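Local structure of sulfate permease family protein (Vibrio cholerae, 4DGH) at residues S6-L9 against A10-R14; E71-I74 against Q75-K79; S94-L97 against V98-G101; P113-E116 against G117-A121. The protein probably transports anions across the membrane as a SulP-family permease, of which this chain is the STAS domain. One frame throughout, in Å; residues are numbered along the deposited sequence. Where two conformers were deposited one is given.

Interaction 1 (S6-L9 against A10-R14)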
loop_
_atom_site.group_PDB
_atom_site.type_symbol
_atom_site.label_atom_id
_atom_site.label_comp_id
_atom_site.label_asym_id
_atom_site.label_seq_id
_atom_site.Cartn_x
_atom_site.Cartn_y
_atom_site.Cartn_z
ATOM N N SER A 6 -15.994 -3.770 -20.351
ATOM C CA SER A 6 -17.372 -3.516 -20.770
ATOM C C SER A 6 -17.649 -3.944 -22.244
ATOM O O SER A 6 -18.712 -4.450 -22.555
ATOM C CB SER A 6 -17.819 -2.064 -20.466
ATOM O OG SER A 6 -17.327 -1.196 -21.463
ATOM N N TYR A 7 -16.685 -3.793 -23.127
ATOM C CA TYR A 7 -16.903 -4.189 -24.514
ATOM C C TYR A 7 -17.091 -5.711 -24.686
ATOM O O TYR A 7 -18.001 -6.161 -25.373
ATOM C CB TYR A 7 -15.745 -3.802 -25.406
ATOM C CG TYR A 7 -16.002 -4.153 -26.854
ATOM C CD1 TYR A 7 -16.990 -3.464 -27.566
ATOM C CD2 TYR A 7 -15.239 -5.130 -27.531
ATOM C CE1 TYR A 7 -17.238 -3.735 -28.877
ATOM C CE2 TYR A 7 -15.490 -5.411 -28.884
ATOM C CZ TYR A 7 -16.485 -4.720 -29.531
ATOM O OH TYR A 7 -16.812 -4.943 -30.851
ATOM N N GLU A 8 -16.175 -6.477 -24.114
ATOM C CA GLU A 8 -16.288 -7.951 -24.208
ATOM C C GLU A 8 -17.511 -8.493 -23.484
ATOM O O GLU A 8 -18.176 -9.421 -23.985
ATOM C CB GLU A 8 -15.075 -8.655 -23.636
ATOM C CG GLU A 8 -13.952 -8.787 -24.577
ATOM C CD GLU A 8 -14.347 -9.420 -25.917
ATOM O OE1 GLU A 8 -15.053 -10.449 -25.967
ATOM O OE2 GLU A 8 -13.931 -8.838 -26.926
ATOM N N LEU A 9 -17.818 -7.900 -22.345
ATOM C CA LEU A 9 -19.072 -8.262 -21.646
ATOM C C LEU A 9 -20.287 -8.065 -22.556
ATOM O O LEU A 9 -21.117 -9.011 -22.724
ATOM C CB LEU A 9 -19.221 -7.544 -20.318
ATOM C CG LEU A 9 -18.245 -8.013 -19.174
ATOM C CD1 LEU A 9 -18.357 -7.086 -17.942
ATOM C CD2 LEU A 9 -18.500 -9.454 -18.706
ATOM N N ALA A 10 -20.368 -6.895 -23.211
ATOM C CA ALA A 10 -21.549 -6.658 -24.083
ATOM C C ALA A 10 -21.535 -7.626 -25.283
ATOM O O ALA A 10 -22.605 -8.109 -25.699
ATOM C CB ALA A 10 -21.608 -5.206 -24.545
ATOM N N GLN A 11 -20.362 -7.951 -25.826
ATOM C CA GLN A 11 -20.280 -8.934 -26.877
ATOM C C GLN A 11 -20.858 -10.258 -26.467
ATOM O O GLN A 11 -21.413 -10.996 -27.340
ATOM C CB GLN A 11 -18.867 -9.094 -27.391
ATOM C CG GLN A 11 -18.322 -7.887 -28.164
ATOM C CD GLN A 11 -19.098 -7.590 -29.458
ATOM O OE1 GLN A 11 -19.819 -6.555 -29.569
ATOM N NE2 GLN A 11 -18.977 -8.488 -30.435
ATOM N N HIS A 12 -20.774 -10.572 -25.173
ATOM C CA HIS A 12 -21.389 -11.775 -24.647
ATOM C C HIS A 12 -22.722 -11.575 -23.996
ATOM O O HIS A 12 -23.188 -12.472 -23.255
ATOM C CB HIS A 12 -20.418 -12.490 -23.674
ATOM C CG HIS A 12 -19.196 -13.047 -24.361
ATOM N ND1 HIS A 12 -19.062 -14.348 -24.664
ATOM C CD2 HIS A 12 -18.037 -12.410 -24.827
ATOM C CE1 HIS A 12 -17.869 -14.541 -25.310
ATOM N NE2 HIS A 12 -17.254 -13.355 -25.405
ATOM N N GLY A 13 -23.352 -10.430 -24.258
ATOM C CA GLY A 13 -24.674 -10.118 -23.746
ATOM C C GLY A 13 -24.778 -9.916 -22.231
ATOM O O GLY A 13 -25.857 -10.162 -21.637
ATOM N N ARG A 14 -23.691 -9.465 -21.600
ATOM C CA ARG A 14 -23.662 -9.223 -20.139
ATOM C C ARG A 14 -23.297 -7.775 -19.835
ATOM O O ARG A 14 -22.699 -7.096 -20.667
ATOM C CB ARG A 14 -22.574 -10.095 -19.476
ATOM C CG ARG A 14 -22.637 -11.584 -19.794
ATOM C CD ARG A 14 -21.787 -12.258 -18.732
ATOM N NE ARG A 14 -22.129 -11.705 -17.415
ATOM C CZ ARG A 14 -22.886 -12.325 -16.532
ATOM N NH1 ARG A 14 -23.147 -11.765 -15.366
ATOM N NH2 ARG A 14 -23.393 -13.520 -16.828
HETATM O O HOH W 1 -21.159 -4.497 -20.985
#

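Interaction 2 (E71-I74 against Q75-K79)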
loop_
_atom_site.group_PDB
_atom_site.type_symbol
_atom_site.label_atom_id
_atom_site.label_comp_id
_atom_site.label_asym_id
_atom_site.label_seq_id
_atom_site.Cartn_x
_atom_site.Cartn_y
_atom_site.Cartn_z
ATOM N N GLU A 71 4.658 -18.219 -8.770
ATOM C CA GLU A 71 4.461 -19.665 -8.727
ATOM C C GLU A 71 3.603 -20.165 -7.532
ATOM O O GLU A 71 2.665 -20.938 -7.704
ATOM C CB GLU A 71 5.839 -20.357 -8.757
ATOM C CG GLU A 71 5.670 -21.849 -8.550
ATOM C CD GLU A 71 6.974 -22.610 -8.616
ATOM O OE1 GLU A 71 8.052 -21.964 -8.398
ATOM O OE2 GLU A 71 6.907 -23.859 -8.862
ATOM N N GLU A 72 3.955 -19.746 -6.336
ATOM C CA GLU A 72 3.278 -20.142 -5.100
ATOM C C GLU A 72 1.831 -19.667 -5.145
ATOM O O GLU A 72 0.939 -20.447 -4.832
ATOM C CB GLU A 72 3.972 -19.517 -3.866
ATOM C CG GLU A 72 3.245 -19.831 -2.559
ATOM C CD GLU A 72 4.099 -19.583 -1.290
ATOM O OE1 GLU A 72 4.815 -18.535 -1.201
ATOM O OE2 GLU A 72 4.051 -20.436 -0.343
HETATM N N MSE A 73 1.597 -18.428 -5.571
HETATM C CA MSE A 73 0.225 -17.936 -5.727
HETATM C C MSE A 73 -0.616 -18.787 -6.664
HETATM O O MSE A 73 -1.751 -19.126 -6.362
HETATM C CB MSE A 73 0.292 -16.504 -6.262
HETATM C CG MSE A 73 -1.028 -15.822 -5.940
HETATM SE SE MSE A 73 -1.053 -14.104 -6.903
HETATM C CE MSE A 73 -2.745 -13.262 -6.451
ATOM N N ILE A 74 -0.071 -19.117 -7.819
ATOM C CA ILE A 74 -0.815 -19.931 -8.774
ATOM C C ILE A 74 -1.062 -21.321 -8.241
ATOM O O ILE A 74 -2.139 -21.926 -8.480
ATOM C CB ILE A 74 -0.013 -20.023 -10.097
ATOM C CG1 ILE A 74 -0.064 -18.637 -10.774
ATOM C CG2 ILE A 74 -0.660 -21.079 -10.994
ATOM C CD1 ILE A 74 0.918 -18.525 -11.921
ATOM N N GLN A 75 -0.041 -21.903 -7.617
ATOM C CA GLN A 75 -0.213 -23.216 -6.935
ATOM C C GLN A 75 -1.367 -23.197 -5.926
ATOM O O GLN A 75 -2.143 -24.104 -5.870
ATOM C CB GLN A 75 1.077 -23.665 -6.261
ATOM C CG GLN A 75 2.035 -24.253 -7.283
ATOM C CD GLN A 75 3.452 -24.439 -6.768
ATOM O OE1 GLN A 75 3.829 -23.917 -5.716
ATOM N NE2 GLN A 75 4.258 -25.183 -7.535
ATOM N N SER A 76 -1.439 -22.131 -5.142
ATOM C CA SER A 76 -2.465 -21.975 -4.151
ATOM C C SER A 76 -3.863 -21.835 -4.786
ATOM O O SER A 76 -4.820 -22.360 -4.245
ATOM C CB SER A 76 -2.145 -20.810 -3.198
ATOM O OG SER A 76 -2.584 -19.569 -3.769
ATOM N N PHE A 77 -3.990 -21.236 -5.977
ATOM C CA PHE A 77 -5.304 -21.207 -6.663
ATOM C C PHE A 77 -5.648 -22.572 -7.270
ATOM O O PHE A 77 -6.790 -23.013 -7.236
ATOM C CB PHE A 77 -5.318 -20.106 -7.785
ATOM C CG PHE A 77 -4.959 -18.719 -7.274
ATOM C CD1 PHE A 77 -5.260 -18.348 -5.951
ATOM C CD2 PHE A 77 -4.369 -17.784 -8.099
ATOM C CE1 PHE A 77 -4.977 -17.050 -5.473
ATOM C CE2 PHE A 77 -4.053 -16.484 -7.645
ATOM C CZ PHE A 77 -4.376 -16.112 -6.338
ATOM N N HIS A 78 -4.666 -23.221 -7.875
ATOM C CA HIS A 78 -4.879 -24.506 -8.566
ATOM C C HIS A 78 -5.361 -25.508 -7.569
ATOM O O HIS A 78 -6.138 -26.418 -7.927
ATOM C CB HIS A 78 -3.576 -25.095 -9.190
ATOM C CG HIS A 78 -3.240 -24.509 -10.544
ATOM N ND1 HIS A 78 -2.078 -24.776 -11.204
ATOM C CD2 HIS A 78 -3.977 -23.664 -11.362
ATOM C CE1 HIS A 78 -2.088 -24.115 -12.389
ATOM N NE2 HIS A 78 -3.271 -23.483 -12.502
ATOM N N LYS A 79 -4.875 -25.390 -6.353
ATOM C CA LYS A 79 -5.228 -26.440 -5.415
ATOM C C LYS A 79 -6.679 -26.279 -4.936
ATOM O O LYS A 79 -7.234 -27.238 -4.389
ATOM C CB LYS A 79 -4.191 -26.605 -4.290
ATOM C CG LYS A 79 -4.314 -25.580 -3.228
ATOM C CD LYS A 79 -3.058 -25.469 -2.358
ATOM C CE LYS A 79 -3.328 -24.428 -1.288
ATOM N NZ LYS A 79 -2.132 -24.098 -0.464
#

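Interaction 3 (S94-L97 against V98-G101)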
loop_
_atom_site.group_PDB
_atom_site.type_symbol
_atom_site.label_atom_id
_atom_site.label_comp_id
_atom_site.label_asym_id
_atom_site.label_seq_id
_atom_site.Cartn_x
_atom_site.Cartn_y
_atom_site.Cartn_z
ATOM N N SER A 94 7.337 -12.077 -20.769
ATOM C CA SER A 94 6.793 -13.253 -21.549
ATOM C C SER A 94 7.888 -14.363 -21.685
ATOM O O SER A 94 7.623 -15.513 -21.442
ATOM C CB SER A 94 6.340 -12.833 -22.951
ATOM O OG SER A 94 5.103 -12.157 -22.885
ATOM N N GLN A 95 9.084 -13.989 -22.093
ATOM C CA GLN A 95 10.238 -14.971 -22.159
ATOM C C GLN A 95 10.558 -15.540 -20.795
ATOM O O GLN A 95 10.826 -16.724 -20.701
ATOM C CB GLN A 95 11.543 -14.383 -22.750
ATOM C CG GLN A 95 11.320 -13.535 -24.008
ATOM C CD GLN A 95 12.548 -12.693 -24.460
ATOM O OE1 GLN A 95 12.476 -11.448 -24.602
ATOM N NE2 GLN A 95 13.646 -13.371 -24.733
ATOM N N LYS A 96 10.555 -14.694 -19.753
ATOM C CA LYS A 96 10.857 -15.176 -18.396
ATOM C C LYS A 96 9.820 -16.194 -17.928
ATOM O O LYS A 96 10.160 -17.172 -17.286
ATOM C CB LYS A 96 10.849 -14.036 -17.369
ATOM C CG LYS A 96 12.134 -13.625 -16.810
ATOM C CD LYS A 96 12.447 -14.353 -15.546
ATOM C CE LYS A 96 13.926 -14.194 -15.464
ATOM N NZ LYS A 96 14.231 -12.887 -14.874
ATOM N N LEU A 97 8.533 -15.944 -18.211
ATOM C CA LEU A 97 7.476 -16.838 -17.782
ATOM C C LEU A 97 7.693 -18.291 -18.388
ATOM O O LEU A 97 7.408 -19.294 -17.727
ATOM C CB LEU A 97 6.118 -16.308 -18.238
ATOM C CG LEU A 97 5.670 -14.958 -17.518
ATOM C CD1 LEU A 97 4.240 -14.681 -17.946
ATOM C CD2 LEU A 97 5.762 -15.091 -16.011
ATOM N N VAL A 98 8.164 -18.334 -19.632
ATOM C CA VAL A 98 8.448 -19.619 -20.312
ATOM C C VAL A 98 9.673 -20.258 -19.621
ATOM O O VAL A 98 9.571 -21.346 -19.044
ATOM C CB VAL A 98 8.735 -19.414 -21.808
ATOM C CG1 VAL A 98 9.259 -20.737 -22.463
ATOM C CG2 VAL A 98 7.460 -18.947 -22.517
ATOM N N LYS A 99 10.767 -19.522 -19.555
ATOM C CA LYS A 99 11.999 -20.085 -18.993
ATOM C C LYS A 99 11.852 -20.548 -17.545
ATOM O O LYS A 99 12.483 -21.522 -17.157
ATOM C CB LYS A 99 13.179 -19.088 -19.068
ATOM C CG LYS A 99 13.407 -18.399 -20.433
ATOM C CD LYS A 99 14.818 -17.773 -20.563
ATOM C CE LYS A 99 15.298 -17.021 -19.287
ATOM N NZ LYS A 99 14.825 -15.603 -19.133
ATOM N N ALA A 100 11.029 -19.853 -16.750
ATOM C CA ALA A 100 10.836 -20.191 -15.362
ATOM C C ALA A 100 9.849 -21.289 -15.079
ATOM O O ALA A 100 9.777 -21.747 -13.929
ATOM C CB ALA A 100 10.450 -18.951 -14.576
ATOM N N GLY A 101 9.133 -21.773 -16.095
ATOM C CA GLY A 101 8.122 -22.795 -15.873
ATOM C C GLY A 101 6.728 -22.274 -15.477
ATOM O O GLY A 101 5.852 -23.063 -15.067
#

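Interaction 4 (P113-E116 against G117-A121)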
loop_
_atom_site.group_PDB
_atom_site.type_symbol
_atom_site.label_atom_id
_atom_site.label_comp_id
_atom_site.label_asym_id
_atom_site.label_seq_id
_atom_site.Cartn_x
_atom_site.Cartn_y
_atom_site.Cartn_z
ATOM N N PRO A 113 -1.600 -12.720 -25.024
ATOM C CA PRO A 113 -0.862 -11.479 -25.126
ATOM C C PRO A 113 -1.620 -10.288 -24.552
ATOM O O PRO A 113 -0.972 -9.405 -24.006
ATOM C CB PRO A 113 -0.633 -11.306 -26.662
ATOM C CG PRO A 113 -0.719 -12.686 -27.186
ATOM C CD PRO A 113 -1.775 -13.396 -26.335
ATOM N N VAL A 114 -2.960 -10.230 -24.610
ATOM C CA VAL A 114 -3.650 -9.036 -24.034
ATOM C C VAL A 114 -4.911 -9.468 -23.334
ATOM O O VAL A 114 -5.457 -10.533 -23.588
ATOM C CB VAL A 114 -4.142 -7.935 -25.069
ATOM C CG1 VAL A 114 -3.103 -6.870 -25.297
ATOM C CG2 VAL A 114 -4.635 -8.532 -26.363
ATOM N N PHE A 115 -5.357 -8.610 -22.455
ATOM C CA PHE A 115 -6.374 -8.970 -21.509
ATOM C C PHE A 115 -7.654 -9.281 -22.260
ATOM O O PHE A 115 -8.318 -10.192 -21.898
ATOM C CB PHE A 115 -6.549 -7.778 -20.571
ATOM C CG PHE A 115 -7.727 -7.911 -19.681
ATOM C CD1 PHE A 115 -7.808 -8.954 -18.789
ATOM C CD2 PHE A 115 -8.762 -7.036 -19.799
ATOM C CE1 PHE A 115 -8.904 -9.098 -17.947
ATOM C CE2 PHE A 115 -9.898 -7.169 -18.993
ATOM C CZ PHE A 115 -9.948 -8.186 -18.041
ATOM N N GLU A 116 -7.966 -8.543 -23.335
ATOM C CA GLU A 116 -9.272 -8.764 -23.947
ATOM C C GLU A 116 -9.355 -10.158 -24.546
ATOM O O GLU A 116 -10.415 -10.819 -24.527
ATOM C CB GLU A 116 -9.542 -7.726 -25.021
ATOM C CG GLU A 116 -11.000 -7.666 -25.309
ATOM C CD GLU A 116 -11.292 -6.495 -26.173
ATOM O OE1 GLU A 116 -10.401 -5.597 -26.182
ATOM O OE2 GLU A 116 -12.372 -6.541 -26.808
ATOM N N GLY A 117 -8.232 -10.676 -25.014
ATOM C CA GLY A 117 -8.365 -12.068 -25.505
ATOM C C GLY A 117 -8.521 -13.114 -24.357
ATOM O O GLY A 117 -9.237 -14.137 -24.515
ATOM N N ALA A 118 -7.894 -12.867 -23.203
ATOM C CA ALA A 118 -8.127 -13.764 -22.017
ATOM C C ALA A 118 -9.578 -13.698 -21.545
ATOM O O ALA A 118 -10.187 -14.730 -21.235
ATOM C CB ALA A 118 -7.170 -13.312 -20.857
ATOM N N LEU A 119 -10.145 -12.470 -21.536
ATOM C CA LEU A 119 -11.514 -12.236 -21.062
ATOM C C LEU A 119 -12.504 -12.896 -22.021
ATOM O O LEU A 119 -13.424 -13.611 -21.585
ATOM C CB LEU A 119 -11.802 -10.704 -20.934
ATOM C CG LEU A 119 -13.308 -10.301 -20.637
ATOM C CD1 LEU A 119 -13.605 -10.922 -19.280
ATOM C CD2 LEU A 119 -13.399 -8.799 -20.494
ATOM N N SER A 120 -12.315 -12.666 -23.317
ATOM C CA SER A 120 -13.099 -13.346 -24.362
ATOM C C SER A 120 -13.046 -14.888 -24.214
ATOM O O SER A 120 -14.094 -15.608 -24.142
ATOM C CB SER A 120 -12.610 -12.845 -25.760
ATOM O OG SER A 120 -13.146 -13.725 -26.746
ATOM N N ALA A 121 -11.837 -15.435 -24.102
ATOM C CA ALA A 121 -11.726 -16.884 -23.900
ATOM C C ALA A 121 -12.415 -17.389 -22.636
ATOM O O ALA A 121 -13.025 -18.476 -22.651
ATOM C CB ALA A 121 -10.298 -17.352 -23.911
#

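Interaction 1 (S6-L9 against A10-R14)
Gln11 lays its side chain over one face of the Tyr7 ring, one turn along helix 3-11. The touching atom is CG, which stands 4.0 Å from the ring centroid in a CH-pi contact, offset toward the rim. The Tyr7 chi1 of -177° swings the ring along the helix to where Gln11 CG meets its face. Gln11 itself bends at chi2 (-63°). This bend folds the amide back along the ring, with the two planes only 14° apart. The amide end then lies by the phenol, Gln11 OE1 being 3.6 Å from Tyr7 OH.

His12 approaches Glu8 differently. Glu8 O lies in the plane of the His12 ring at its edge, 3.1 Å from His12 CD2. The bent Glu8 chain brings OE1 to 3.7 Å from His12 NE2, with carboxylate and ring planes steeply inclined. The stronger polar partner of His12 is Glu127, whose OE2 is hydrogen-bonded to ND1.

The helix closes here with a Schellman motif. Gly13 is the C-prime residue and has positive phi. Arg14 N donates to Leu9 O at 2.8 Å, from above the carbonyl plane, and Gly13 N donates to Ala10 O. Leu9 O also takes a weak bond from His12 N. A water donates to both Ser6 O and Arg14 O, bridging the residue after the Schellman turn to a carbonyl further back in the helix.

Leu9 is the buried member of the group. Its CD2 meets Arg14 CB at 4.2 Å, while Arg14 NE bonds to Thr16 O. Tyr7, Glu8 and His12 also touch helix 115-128.

Interaction 2 (E71-I74 against Q75-K79)
Met73 O accepts two hydrogen bonds, from Ser76 OG at 2.8 Å and from Phe77 N at 3.1 Å. Both donors come from the same face of its carbonyl plane. Ser76 places OG between its own backbone N and carbonyl carbon (chi1 84°), which turns the hydroxyl back onto the preceding turn. Ordinary helical bonds run beside this pair, from Gln75 N to Glu71 O and from His78 N to Ile74 O. Glu71 and Gln75 are both extended beyond CG, and Glu71 OE2 lies 3.2 Å from Gln75 NE2.

Packing follows the buried side. Residue 73 is selenomethionine. In the conformer given, its extended chain runs past Phe77 in a Met-aromatic contact, with Met73 SE oblique to the ring and 3.9 Å from Phe77 CE2. CE lies in the ring plane at the edge. Met73 O sits over the centre of one face. One residue on, Ile74 CG2 lies over a face of the His78 imidazole, 3.8 Å from its centroid.

Helix 64-78 belongs to a beta-alpha-beta unit with strands 51-55 and 83-87, and Phe77 and His78 touch Val84. Met73 thus takes two donors on its carbonyl while its side chain packs on Phe77. The Ser76 hydroxyl uses its proton within the helix, and Ile74 covers part of one His78 face.

Interaction 3 (S94-L97 against V98-G101)
Lys99 folds back over the turn that holds Gln95 and Lys96. Backbone bonds make the frame. Lys99 N donates to Gln95 O at 3.0 Å in a nearly straight bond (175°), and Ala100 N donates to Lys96 O at 2.9 Å. The bond from Val98 N to Ser94 O is longer and weak. Gly101 is the first residue after the helix to leave helical angles, with positive phi in a Schellman motif, its N donating to Val98 O. Gly101 is also the N-cap residue of helix 102-106, so one glycine stands between the two helices.

Side-chain carbons otherwise lie against backbone carbonyl oxygens of the preceding turn. Lys99 CG comes to 3.1 Å from Gln95 O, and Ala100 CB to 3.3 Å from Lys96 O. Val98 CG2 rests near Ser94 O.

Lys99 is bent at chi3 and chi4 (-42° and -83°), which curls its NZ back to 4.0 Å from Lys96 CE. The two ammonium groups, Lys96 NZ and Lys99 NZ, stay 5.1 Å apart, and each has its own acceptor. Lys96 NZ bonds to Met62 O and to Leu17 O of the third subunit, and Lys99 NZ bonds to Thr16 OG1 of that subunit.

Helix 91-99 thus meets a neighbouring subunit along its lysine side. On the inner side Leu97 packs on Leu70 of helix 64-78 and on Ile102 and Val103 of helix 102-106, while Ala100 touches Ile67.

Interaction 4 (P113-E116 against G117-A121)
Gly117 opens the second segment by turning its N toward Val114 O at 3.1 Å, a weak and bent bond. Val114 is the N-cap residue of helix 115-128. Its carbonyl is therefore the first acceptor of the helix, while its own backbone is still extended.

Ala118 N makes a second weak bond to the same Val114 O, at 3.4 Å. Its methyl group lies near the backbone, with CB 3.5 Å from Phe115 O.

Leu119 carries the main side-chain contact. Its N donates to Phe115 O at 2.9 Å, nearly along the C=O axis. Phe115 holds CG anti to the backbone N (chi1 170°), which swings its ring along the helix toward the next turn. There Leu119 CB comes over one face of the ring, offset toward the rim, and Leu119 CD2 is 4.1 Å from Phe115 CE2.

Ser120 N gives a regular helical bond to Glu116 O, also 2.9 Å long, and Ser120 CB lies 3.2 Å from Glu116 O. Ser120 O accepts from Thr124 OG1 further along the helix. Ala121 N continues the pattern by bonding to Gly117 O.

The helix start is set between the sheet and helix 3-11. Phe115 packs on Val23 of strand 21-25 and on Ser87 of strand 83-87, and makes a cation-pi contact with Arg55, a residue of the potassium site. Leu119 reaches Leu21, and on the other helix Met5 and Glu8.

The four contacts follow in series along the chain, each within one helical stretch or at its end. Interactions 1 and 4 touch, with centres 13 Å apart. There helix 3-11 lies against helix 115-128. Glu8 OE2 comes 2.8 Å from Glu116 OE2, a doubtful approach of like charges that holds for the Glu116 conformer given. Interactions 2 and 3 lie on helices 64-78 and 91-99, with centres 17 Å apart and nearest atoms about 6 Å apart. Interactions 1 and 2 sit on opposite sides of the chain's centre, 29 Å apart between centres. The four-stranded parallel sheet and its helices form the STAS domain. Interactions 1 and 3 both border other subunits, the second and the third.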